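Local coordinates for protein Pre-mRNA-splicing factor 38 (PDB 5F5T) that is probably required for pre-mRNA splicing, as a member of the PRP38 family of spliceosomal proteins, at residues Val47-Trp52 with Phe88-Phe93; Asp63-Val68 with Lys117-Leu122; Gly76-Val81 with Val176-Leu181; Tyr126-Arg131 with Ser180-Arg185. All coordinates share one frame; numbering follows the deposited sequence.

Interaction 1: Val47-Trp52 with Phe88-Phe93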
# COMPACT_ATOMS: atom_id res chain seq x y z
N VAL A 47 22.13 -1.54 4.31
CA VAL A 47 23.05 -2.17 5.26
C VAL A 47 24.32 -1.34 5.43
O VAL A 47 24.97 -1.39 6.48
CB VAL A 47 23.42 -3.61 4.85
CG1 VAL A 47 22.18 -4.49 4.85
CG2 VAL A 47 24.10 -3.63 3.49
N GLU A 48 24.68 -0.60 4.39
CA GLU A 48 25.80 0.33 4.45
C GLU A 48 25.46 1.63 5.20
O GLU A 48 26.36 2.34 5.65
CB GLU A 48 26.28 0.64 3.03
CG GLU A 48 27.00 -0.54 2.38
CD GLU A 48 27.05 -0.45 0.87
OE1 GLU A 48 26.37 0.42 0.29
OE2 GLU A 48 27.78 -1.26 0.25
N SER A 49 24.17 1.93 5.32
CA SER A 49 23.72 3.20 5.88
C SER A 49 24.07 3.34 7.36
O SER A 49 24.14 2.36 8.09
CB SER A 49 22.21 3.37 5.71
OG SER A 49 21.50 2.56 6.63
N TYR A 50 24.27 4.59 7.77
CA TYR A 50 24.57 4.92 9.16
C TYR A 50 23.44 4.53 10.11
O TYR A 50 23.68 4.03 11.21
CB TYR A 50 24.86 6.41 9.27
CG TYR A 50 25.13 6.90 10.67
CD1 TYR A 50 26.39 6.77 11.23
CD2 TYR A 50 24.13 7.51 11.42
CE1 TYR A 50 26.65 7.22 12.50
CE2 TYR A 50 24.39 7.97 12.70
CZ TYR A 50 25.65 7.82 13.23
OH TYR A 50 25.92 8.28 14.50
N PHE A 51 22.21 4.78 9.68
CA PHE A 51 21.06 4.49 10.53
C PHE A 51 20.95 3.00 10.83
O PHE A 51 20.61 2.61 11.94
CB PHE A 51 19.77 4.98 9.88
CG PHE A 51 18.55 4.68 10.70
CD1 PHE A 51 18.22 5.49 11.78
CD2 PHE A 51 17.75 3.59 10.41
CE1 PHE A 51 17.10 5.22 12.54
CE2 PHE A 51 16.63 3.31 11.18
CZ PHE A 51 16.30 4.13 12.24
N TRP A 52 21.22 2.18 9.83
CA TRP A 52 21.18 0.74 10.01
C TRP A 52 22.25 0.31 11.01
O TRP A 52 21.99 -0.46 11.93
CB TRP A 52 21.37 0.03 8.67
CG TRP A 52 21.42 -1.46 8.77
CD1 TRP A 52 22.55 -2.23 8.85
CD2 TRP A 52 20.31 -2.36 8.75
NE1 TRP A 52 22.21 -3.55 8.91
CE2 TRP A 52 20.84 -3.67 8.84
CE3 TRP A 52 18.93 -2.20 8.67
CZ2 TRP A 52 20.03 -4.80 8.86
CZ3 TRP A 52 18.12 -3.33 8.68
CH2 TRP A 52 18.68 -4.61 8.78
N PHE A 88 12.56 4.70 7.89
CA PHE A 88 11.36 3.92 7.63
C PHE A 88 11.67 2.67 6.80
O PHE A 88 11.27 1.56 7.16
CB PHE A 88 10.32 4.80 6.94
CG PHE A 88 9.04 4.11 6.61
CD1 PHE A 88 8.04 3.98 7.56
CD2 PHE A 88 8.80 3.63 5.33
CE1 PHE A 88 6.85 3.36 7.26
CE2 PHE A 88 7.61 3.00 5.02
CZ PHE A 88 6.63 2.87 5.99
N LEU A 89 12.39 2.87 5.70
CA LEU A 89 12.76 1.77 4.82
C LEU A 89 13.67 0.78 5.53
O LEU A 89 13.49 -0.44 5.42
CB LEU A 89 13.44 2.29 3.56
CG LEU A 89 13.74 1.24 2.49
CD1 LEU A 89 12.47 0.50 2.12
CD2 LEU A 89 14.36 1.88 1.27
N CYS A 90 14.63 1.30 6.27
CA CYS A 90 15.58 0.47 7.00
C CYS A 90 14.86 -0.42 7.99
O CYS A 90 15.16 -1.61 8.12
CB CYS A 90 16.61 1.33 7.73
SG CYS A 90 17.69 2.28 6.64
N LEU A 91 13.89 0.15 8.69
CA LEU A 91 13.10 -0.59 9.66
C LEU A 91 12.22 -1.62 8.97
O LEU A 91 11.99 -2.70 9.50
CB LEU A 91 12.26 0.35 10.52
CG LEU A 91 13.10 1.13 11.53
CD1 LEU A 91 12.25 2.09 12.34
CD2 LEU A 91 13.82 0.15 12.45
N ALA A 92 11.74 -1.29 7.77
CA ALA A 92 10.99 -2.26 6.99
C ALA A 92 11.87 -3.47 6.67
O ALA A 92 11.44 -4.62 6.81
CB ALA A 92 10.46 -1.64 5.72
N PHE A 93 13.10 -3.20 6.26
CA PHE A 93 14.04 -4.26 5.93
C PHE A 93 14.35 -5.10 7.15
O PHE A 93 14.43 -6.33 7.08
CB PHE A 93 15.33 -3.68 5.35
CG PHE A 93 16.31 -4.72 4.87
CD1 PHE A 93 16.04 -5.48 3.75
CD2 PHE A 93 17.49 -4.95 5.56
CE1 PHE A 93 16.93 -6.45 3.31
CE2 PHE A 93 18.39 -5.91 5.12
CZ PHE A 93 18.11 -6.66 4.00
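W52 meets F93 and C90 where the start of helix 50-55 packs on helix 87-98. This is helix packing with S49 as the N-cap of helix 50-55. The tight part is around the indole. W52 CG is anti to the backbone N (chi1 177°), and the six-membered ring reaches F93. W52 CH2 lies 3.4 Å from F93 CD2. The two ring planes meet obliquely, at 56°. C90 O lies in the indole plane at its edge, 3.5 Å from W52 CZ3. Beside this, F51 turns its ring edge to the other helix, with F51 CD2 3.7 Å from C90 CB. The sulfur of C90 lies obliquely beside the same ring. An alanine at W52 would probably open a gap beside F93 and C90 and leave E14 without its weak indole N-H bond. The outer side is looser. V47 CG1 comes only within 4.1 Å of F93 CE2, and E48 and Y50 are exposed. S49 OG lies 3.8 Å from C90 SG, takes part in a hydrogen bond with I46 O, and accepts the capping bond from W52 N at 3.2 Å.

Interaction 2: Asp63-Val68 with Lys117-Leu122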
# COMPACT_ATOMS: atom_id res chain seq x y z
N ASP A 63 11.98 -3.06 20.24
CA ASP A 63 12.88 -2.04 19.78
C ASP A 63 12.32 -1.42 18.52
O ASP A 63 12.58 -0.27 18.24
CB ASP A 63 14.27 -2.60 19.51
CG ASP A 63 15.00 -2.99 20.78
OD1 ASP A 63 14.73 -2.38 21.83
OD2 ASP A 63 15.83 -3.91 20.72
N ILE A 64 11.55 -2.19 17.75
CA ILE A 64 11.01 -1.68 16.50
C ILE A 64 10.10 -0.49 16.77
O ILE A 64 10.27 0.57 16.16
CB ILE A 64 10.24 -2.76 15.72
CG1 ILE A 64 11.21 -3.73 15.05
CG2 ILE A 64 9.34 -2.12 14.67
CD1 ILE A 64 12.15 -3.06 14.08
N VAL A 65 9.16 -0.65 17.70
CA VAL A 65 8.27 0.44 18.08
C VAL A 65 9.08 1.61 18.61
O VAL A 65 8.85 2.77 18.22
CB VAL A 65 7.25 0.02 19.15
CG1 VAL A 65 6.44 1.23 19.61
CG2 VAL A 65 6.32 -1.05 18.61
N ASP A 66 10.04 1.31 19.48
CA ASP A 66 10.86 2.40 20.03
C ASP A 66 11.58 3.19 18.93
O ASP A 66 11.59 4.42 18.96
CB ASP A 66 11.88 1.85 21.03
CG ASP A 66 11.24 1.30 22.30
OD1 ASP A 66 10.37 1.98 22.88
OD2 ASP A 66 11.61 0.18 22.73
N ARG A 67 12.14 2.48 17.96
CA ARG A 67 12.86 3.10 16.85
C ARG A 67 11.93 3.90 15.96
O ARG A 67 12.31 4.95 15.46
CB ARG A 67 13.57 2.04 15.99
CG ARG A 67 14.72 1.31 16.67
CD ARG A 67 15.72 2.26 17.29
NE ARG A 67 16.03 1.86 18.66
CZ ARG A 67 17.07 1.12 19.01
NH1 ARG A 67 17.93 0.70 18.09
NH2 ARG A 67 17.26 0.81 20.28
N VAL A 68 10.73 3.40 15.73
CA VAL A 68 9.77 4.13 14.92
C VAL A 68 9.41 5.46 15.57
O VAL A 68 9.47 6.51 14.93
CB VAL A 68 8.50 3.32 14.64
CG1 VAL A 68 7.41 4.22 14.06
CG2 VAL A 68 8.81 2.17 13.70
N LYS A 117 1.16 6.75 14.19
CA LYS A 117 0.74 6.63 12.81
C LYS A 117 1.83 6.03 11.91
O LYS A 117 1.51 5.27 11.00
CB LYS A 117 0.31 7.99 12.25
CG LYS A 117 1.28 9.12 12.51
CD LYS A 117 0.61 10.46 12.31
CE LYS A 117 1.61 11.59 12.31
NZ LYS A 117 0.95 12.84 11.86
N TYR A 118 3.09 6.39 12.13
CA TYR A 118 4.17 5.84 11.31
C TYR A 118 4.38 4.35 11.59
O TYR A 118 4.82 3.61 10.72
CB TYR A 118 5.47 6.63 11.53
CG TYR A 118 5.42 7.98 10.85
CD1 TYR A 118 5.47 8.08 9.47
CD2 TYR A 118 5.25 9.15 11.59
CE1 TYR A 118 5.39 9.31 8.84
CE2 TYR A 118 5.17 10.38 10.97
CZ TYR A 118 5.24 10.45 9.59
OH TYR A 118 5.16 11.67 8.96
N LEU A 119 4.04 3.91 12.80
CA LEU A 119 4.08 2.49 13.10
C LEU A 119 3.04 1.75 12.26
O LEU A 119 3.29 0.65 11.75
CB LEU A 119 3.83 2.23 14.59
CG LEU A 119 3.92 0.76 15.02
CD1 LEU A 119 5.24 0.16 14.53
CD2 LEU A 119 3.81 0.64 16.52
N ARG A 120 1.86 2.36 12.11
CA ARG A 120 0.81 1.79 11.26
C ARG A 120 1.24 1.79 9.81
O ARG A 120 0.94 0.85 9.07
CB ARG A 120 -0.50 2.56 11.42
CG ARG A 120 -1.59 2.11 10.45
CD ARG A 120 -2.98 2.59 10.84
NE ARG A 120 -3.30 2.24 12.22
CZ ARG A 120 -4.41 2.61 12.84
NH1 ARG A 120 -4.61 2.25 14.10
NH2 ARG A 120 -5.32 3.35 12.22
N ALA A 121 1.92 2.85 9.39
CA ALA A 121 2.40 2.94 8.02
C ALA A 121 3.41 1.83 7.74
O ALA A 121 3.35 1.17 6.71
CB ALA A 121 3.02 4.30 7.76
N LEU A 122 4.32 1.62 8.69
CA LEU A 122 5.33 0.58 8.58
C LEU A 122 4.69 -0.79 8.52
O LEU A 122 5.02 -1.60 7.66
CB LEU A 122 6.30 0.64 9.77
CG LEU A 122 7.46 -0.34 9.72
CD1 LEU A 122 8.16 -0.28 8.36
CD2 LEU A 122 8.45 -0.12 10.86
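Y118 meets V68 through its CB, and neither a face nor an edge of its ring touches the 63-68 segment. Its ring leads away from V68. There its hydroxyl bonds to R151 N, and a polar side chain of a second protein in the assembly packs against it. The contact itself is made by aliphatic branches. V68 is central and uses both methyls. Its CG1 is anti to the backbone N (chi1 167°) and points onto the backbone of the other helix, 3.6 Å from L119 N. The same V68 CG1 lies 4.0 Å from Y118 CB. The other branch, V68 CG2, meets L122 CD2 at 3.7 Å. V68 thus sits among Y118, L119 and L122, and its side chain crosses that of L119 at about a right angle. V65 adds a second point, with V65 CG2 3.7 Å from L119 CD2. I64 is more distant: I64 CG2 is 4.4 Å from L122 CD2. No hydrogen bond joins the two segments. Y108 of helix 102-115 covers I64, V65 and L119, while L91 of helix 87-98 packs on V68. The segment axes come within 9.8 Å, with their N-to-C directions at 122°. This is apolar helix-helix packing at a steep angle, inside the largely helical body of this PRP38-family protein.

Interaction 3: Gly76-Val81 with Val176-Leu181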
# COMPACT_ATOMS: atom_id res chain seq x y z
N GLY A 76 9.32 7.05 2.95
CA GLY A 76 10.07 7.19 1.72
C GLY A 76 10.97 6.00 1.50
O GLY A 76 11.16 5.18 2.41
N GLY A 77 11.54 5.90 0.30
CA GLY A 77 12.52 4.86 -0.01
C GLY A 77 13.93 5.39 0.09
O GLY A 77 14.41 5.71 1.19
N VAL A 78 14.61 5.49 -1.05
CA VAL A 78 15.95 6.05 -1.10
C VAL A 78 15.90 7.41 -1.79
O VAL A 78 15.23 7.57 -2.81
CB VAL A 78 16.95 5.11 -1.82
CG1 VAL A 78 17.04 3.78 -1.10
CG2 VAL A 78 16.54 4.88 -3.26
N THR A 79 16.59 8.39 -1.23
CA THR A 79 16.46 9.77 -1.68
C THR A 79 17.82 10.44 -1.86
O THR A 79 18.79 10.06 -1.21
CB THR A 79 15.60 10.58 -0.68
OG1 THR A 79 14.41 9.85 -0.37
CG2 THR A 79 15.22 11.95 -1.23
N GLY A 80 17.88 11.43 -2.75
CA GLY A 80 19.06 12.25 -2.92
C GLY A 80 20.14 11.60 -3.76
O GLY A 80 20.04 10.43 -4.12
N VAL A 81 21.18 12.37 -4.06
CA VAL A 81 22.31 11.87 -4.83
C VAL A 81 23.02 10.76 -4.07
O VAL A 81 23.49 9.79 -4.66
CB VAL A 81 23.31 12.99 -5.17
CG1 VAL A 81 24.32 12.51 -6.20
CG2 VAL A 81 22.58 14.23 -5.66
N VAL A 176 6.33 1.30 -4.28
CA VAL A 176 6.18 2.20 -3.15
C VAL A 176 7.43 2.19 -2.28
O VAL A 176 7.94 1.13 -1.93
CB VAL A 176 4.95 1.81 -2.29
CG1 VAL A 176 4.97 2.53 -0.95
CG2 VAL A 176 3.67 2.10 -3.05
N CYS A 177 7.94 3.38 -1.95
CA CYS A 177 9.12 3.53 -1.11
C CYS A 177 10.32 2.80 -1.69
O CYS A 177 11.00 2.05 -1.00
CB CYS A 177 8.85 3.02 0.31
SG CYS A 177 7.87 4.14 1.31
N SER A 178 10.54 3.00 -2.99
CA SER A 178 11.71 2.46 -3.68
C SER A 178 11.70 0.94 -3.66
O SER A 178 12.72 0.30 -3.87
CB SER A 178 13.00 2.99 -3.04
OG SER A 178 13.27 4.32 -3.45
N THR A 179 10.52 0.37 -3.43
CA THR A 179 10.37 -1.07 -3.34
C THR A 179 9.30 -1.56 -4.31
O THR A 179 8.19 -1.03 -4.33
CB THR A 179 10.00 -1.51 -1.92
OG1 THR A 179 11.02 -1.11 -1.00
CG2 THR A 179 9.81 -3.02 -1.84
N SER A 180 9.62 -2.60 -5.07
CA SER A 180 8.64 -3.23 -5.94
C SER A 180 7.81 -4.19 -5.10
O SER A 180 8.35 -5.06 -4.42
CB SER A 180 9.31 -3.96 -7.09
OG SER A 180 9.79 -3.04 -8.06
N LEU A 181 6.49 -4.04 -5.18
CA LEU A 181 5.59 -4.86 -4.38
C LEU A 181 5.17 -6.03 -5.24
O LEU A 181 4.96 -5.87 -6.44
CB LEU A 181 4.38 -4.05 -3.93
CG LEU A 181 4.61 -2.57 -3.60
CD1 LEU A 181 3.28 -1.87 -3.33
CD2 LEU A 181 5.54 -2.42 -2.42
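G76 meets C177 at the start of the contact. C177 SG is anti to its own carbonyl carbon (chi1 -76°) and rests against the G76 carbonyl group, 3.6 Å from G76 C. The G76 oxygen has a partner of its own in the hydroxyl of S86. G77 comes next and packs backbone to backbone, with its CA 3.3 Å from C177 O. With no side chain, G77 can come this close; a CB would probably collide with S178 CB. V78 then makes the one hydrogen bond across the contact. Its N-H points almost straight at S178 OG, at 3.0 Å and 173°. V78 CG2 lies beside the same hydroxyl oxygen. C177 and S178 are the middle residues of a type I' beta turn from V176 to T179, which presents S178 to V78. T179 OG1 donates to C177 O at 3.2 Å, approaching from above the carbonyl plane. The turn joins strand 175-176 to the weakly bonded strand 179-180 in a short hairpin. Its tip abuts the beginning of strand 78-79, which pairs with strand 84-85. C177 packs on F88 of helix 87-98, T179 on F125 and L129 of helix 117-130, and V176 on F166 and L170 of helix 163-172.

Interaction 4: Tyr126-Arg131 with Ser180-Arg185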
# COMPACT_ATOMS: atom_id res chain seq x y z
N TYR A 126 4.78 -3.47 5.46
CA TYR A 126 5.28 -4.82 5.65
C TYR A 126 4.24 -5.86 5.26
O TYR A 126 4.56 -6.90 4.68
CB TYR A 126 5.71 -5.02 7.11
CG TYR A 126 6.32 -6.38 7.36
CD1 TYR A 126 7.64 -6.64 7.03
CD2 TYR A 126 5.58 -7.40 7.93
CE1 TYR A 126 8.21 -7.88 7.25
CE2 TYR A 126 6.13 -8.64 8.16
CZ TYR A 126 7.45 -8.88 7.82
OH TYR A 126 8.00 -10.12 8.04
N ILE A 127 2.98 -5.58 5.60
CA ILE A 127 1.89 -6.48 5.26
C ILE A 127 1.74 -6.57 3.75
O ILE A 127 1.61 -7.67 3.20
CB ILE A 127 0.56 -6.02 5.89
CG1 ILE A 127 0.57 -6.29 7.40
CG2 ILE A 127 -0.62 -6.72 5.24
CD1 ILE A 127 -0.73 -5.97 8.10
N ARG A 128 1.80 -5.43 3.07
CA ARG A 128 1.70 -5.41 1.61
C ARG A 128 2.85 -6.21 1.00
O ARG A 128 2.68 -6.88 -0.03
CB ARG A 128 1.71 -3.97 1.09
CG ARG A 128 1.81 -3.88 -0.43
CD ARG A 128 0.52 -4.35 -1.07
NE ARG A 128 0.53 -4.27 -2.53
CZ ARG A 128 1.18 -5.12 -3.33
NH1 ARG A 128 1.88 -6.12 -2.82
NH2 ARG A 128 1.13 -4.96 -4.64
N LEU A 129 4.02 -6.12 1.62
CA LEU A 129 5.19 -6.85 1.16
C LEU A 129 5.09 -8.37 1.35
O LEU A 129 5.53 -9.13 0.49
CB LEU A 129 6.44 -6.34 1.87
CG LEU A 129 6.86 -4.90 1.53
CD1 LEU A 129 8.10 -4.51 2.32
CD2 LEU A 129 7.09 -4.74 0.04
N THR A 130 4.53 -8.81 2.47
CA THR A 130 4.67 -10.21 2.88
C THR A 130 3.40 -11.07 2.92
O THR A 130 3.48 -12.27 3.19
CB THR A 130 5.30 -10.30 4.28
OG1 THR A 130 4.40 -9.73 5.24
CG2 THR A 130 6.63 -9.57 4.32
N ARG A 131 2.25 -10.48 2.64
CA ARG A 131 0.98 -11.18 2.87
C ARG A 131 0.22 -11.46 1.58
O ARG A 131 0.36 -10.72 0.62
CB ARG A 131 0.09 -10.36 3.82
CG ARG A 131 -0.07 -10.97 5.20
CD ARG A 131 1.26 -11.01 5.91
NE ARG A 131 1.18 -11.68 7.20
CZ ARG A 131 2.23 -11.89 7.99
NH1 ARG A 131 3.44 -11.49 7.60
NH2 ARG A 131 2.08 -12.51 9.15
N SER A 180 9.62 -2.60 -5.07
CA SER A 180 8.64 -3.23 -5.94
C SER A 180 7.81 -4.19 -5.10
O SER A 180 8.35 -5.06 -4.42
CB SER A 180 9.31 -3.96 -7.09
OG SER A 180 9.79 -3.04 -8.06
N LEU A 181 6.49 -4.04 -5.18
CA LEU A 181 5.59 -4.86 -4.38
C LEU A 181 5.17 -6.03 -5.24
O LEU A 181 4.96 -5.87 -6.44
CB LEU A 181 4.38 -4.05 -3.93
CG LEU A 181 4.61 -2.57 -3.60
CD1 LEU A 181 3.28 -1.87 -3.33
CD2 LEU A 181 5.54 -2.42 -2.42
N TRP A 182 5.06 -7.21 -4.63
CA TRP A 182 4.81 -8.41 -5.41
C TRP A 182 3.48 -8.22 -6.11
O TRP A 182 2.53 -7.68 -5.53
CB TRP A 182 4.77 -9.66 -4.53
CG TRP A 182 3.65 -9.66 -3.54
CD1 TRP A 182 3.56 -8.95 -2.38
CD2 TRP A 182 2.46 -10.44 -3.63
NE1 TRP A 182 2.37 -9.23 -1.75
CE2 TRP A 182 1.68 -10.15 -2.50
CE3 TRP A 182 1.98 -11.36 -4.57
CZ2 TRP A 182 0.44 -10.75 -2.28
CZ3 TRP A 182 0.75 -11.95 -4.35
CH2 TRP A 182 -0.01 -11.64 -3.22
N LYS A 183 3.42 -8.62 -7.38
CA LYS A 183 2.21 -8.39 -8.15
C LYS A 183 1.04 -9.17 -7.58
O LYS A 183 1.17 -10.35 -7.25
CB LYS A 183 2.45 -8.74 -9.62
CG LYS A 183 3.44 -7.82 -10.32
CD LYS A 183 3.97 -8.42 -11.61
CE LYS A 183 5.08 -7.58 -12.23
NZ LYS A 183 4.58 -6.90 -13.46
N MET A 184 -0.12 -8.52 -7.51
CA MET A 184 -1.30 -9.08 -6.87
C MET A 184 -2.40 -9.27 -7.89
O MET A 184 -2.40 -8.62 -8.94
CB MET A 184 -1.82 -8.16 -5.77
CG MET A 184 -1.03 -8.17 -4.48
SD MET A 184 -1.83 -7.16 -3.20
CE MET A 184 -0.79 -7.57 -1.82
N ARG A 185 -3.31 -10.18 -7.62
CA ARG A 185 -4.52 -10.23 -8.41
C ARG A 185 -5.28 -8.95 -8.09
O ARG A 185 -5.32 -8.52 -6.94
CB ARG A 185 -5.36 -11.47 -8.10
CG ARG A 185 -4.58 -12.78 -8.14
CD ARG A 185 -5.48 -13.96 -7.80
NE ARG A 185 -5.68 -14.06 -6.36
CZ ARG A 185 -6.00 -15.18 -5.71
NH1 ARG A 185 -6.19 -16.31 -6.39
NH2 ARG A 185 -6.15 -15.17 -4.40
O HOH W 1 6.45 -7.37 -2.18
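R128 grips W182 O end-on through two hydrogen bonds, from NH1 and NH2. R128 CG is anti to the backbone N (chi1 172°), and the chain bends at its second torsion. R128 NH1 lies in the carbonyl plane on a lone pair, 3.2 Å from W182 O. R128 NH2 is equally far from W182 O but tilted 32° out of that plane. In return W182 NE1 gives a weak bond to R128 O, at 2.9 Å and 126°. R128 O and R131 O lie at the edge of the indole. A water accepts from W182 N at 2.8 Å and donates weakly to L129 O. The W182 bonds tie the loop after the 175-180 hairpin to the C-terminal end of helix 117-130 in the largely helical body. R128 NE also donates to L170 O of helix 163-172. L181 CB and M184 SD sandwich the guanidinium, 3.4 and 3.6 Å from R128 CZ on opposite faces. R128 CZ also makes an off-centre cation-pi contact, 4.9 Å from the W182 five-membered ring centroid. A leucine at R128 would probably leave W182 O and L170 O without these donors and open a gap between L181 and M184. L129 CD2 packs on L181 CD2 at 3.7 Å.

All four contacts lie in one PRP38 family region, and the first three cross along the chain. Helix 87-98 links these three. Its L91 CD1 lies 3.7 Å from V68 CG2, joining interactions 1 and 2, whose centres are about 13 Å apart. L89 on the same helix packs against G77 and T179 of interaction 3, whose centre is about 12 Å from that of interaction 1. Helix 117-130 carries interaction 2 at its start and interaction 4 at its end, with centres about 19 Å apart. Interactions 3 and 4 share S180 and L181, and T179 also packs on L129. Interaction 4 opens after interactions 1 and 2 have closed. Helices 87-98 and 117-130 thus join chain parts that are distant in sequence.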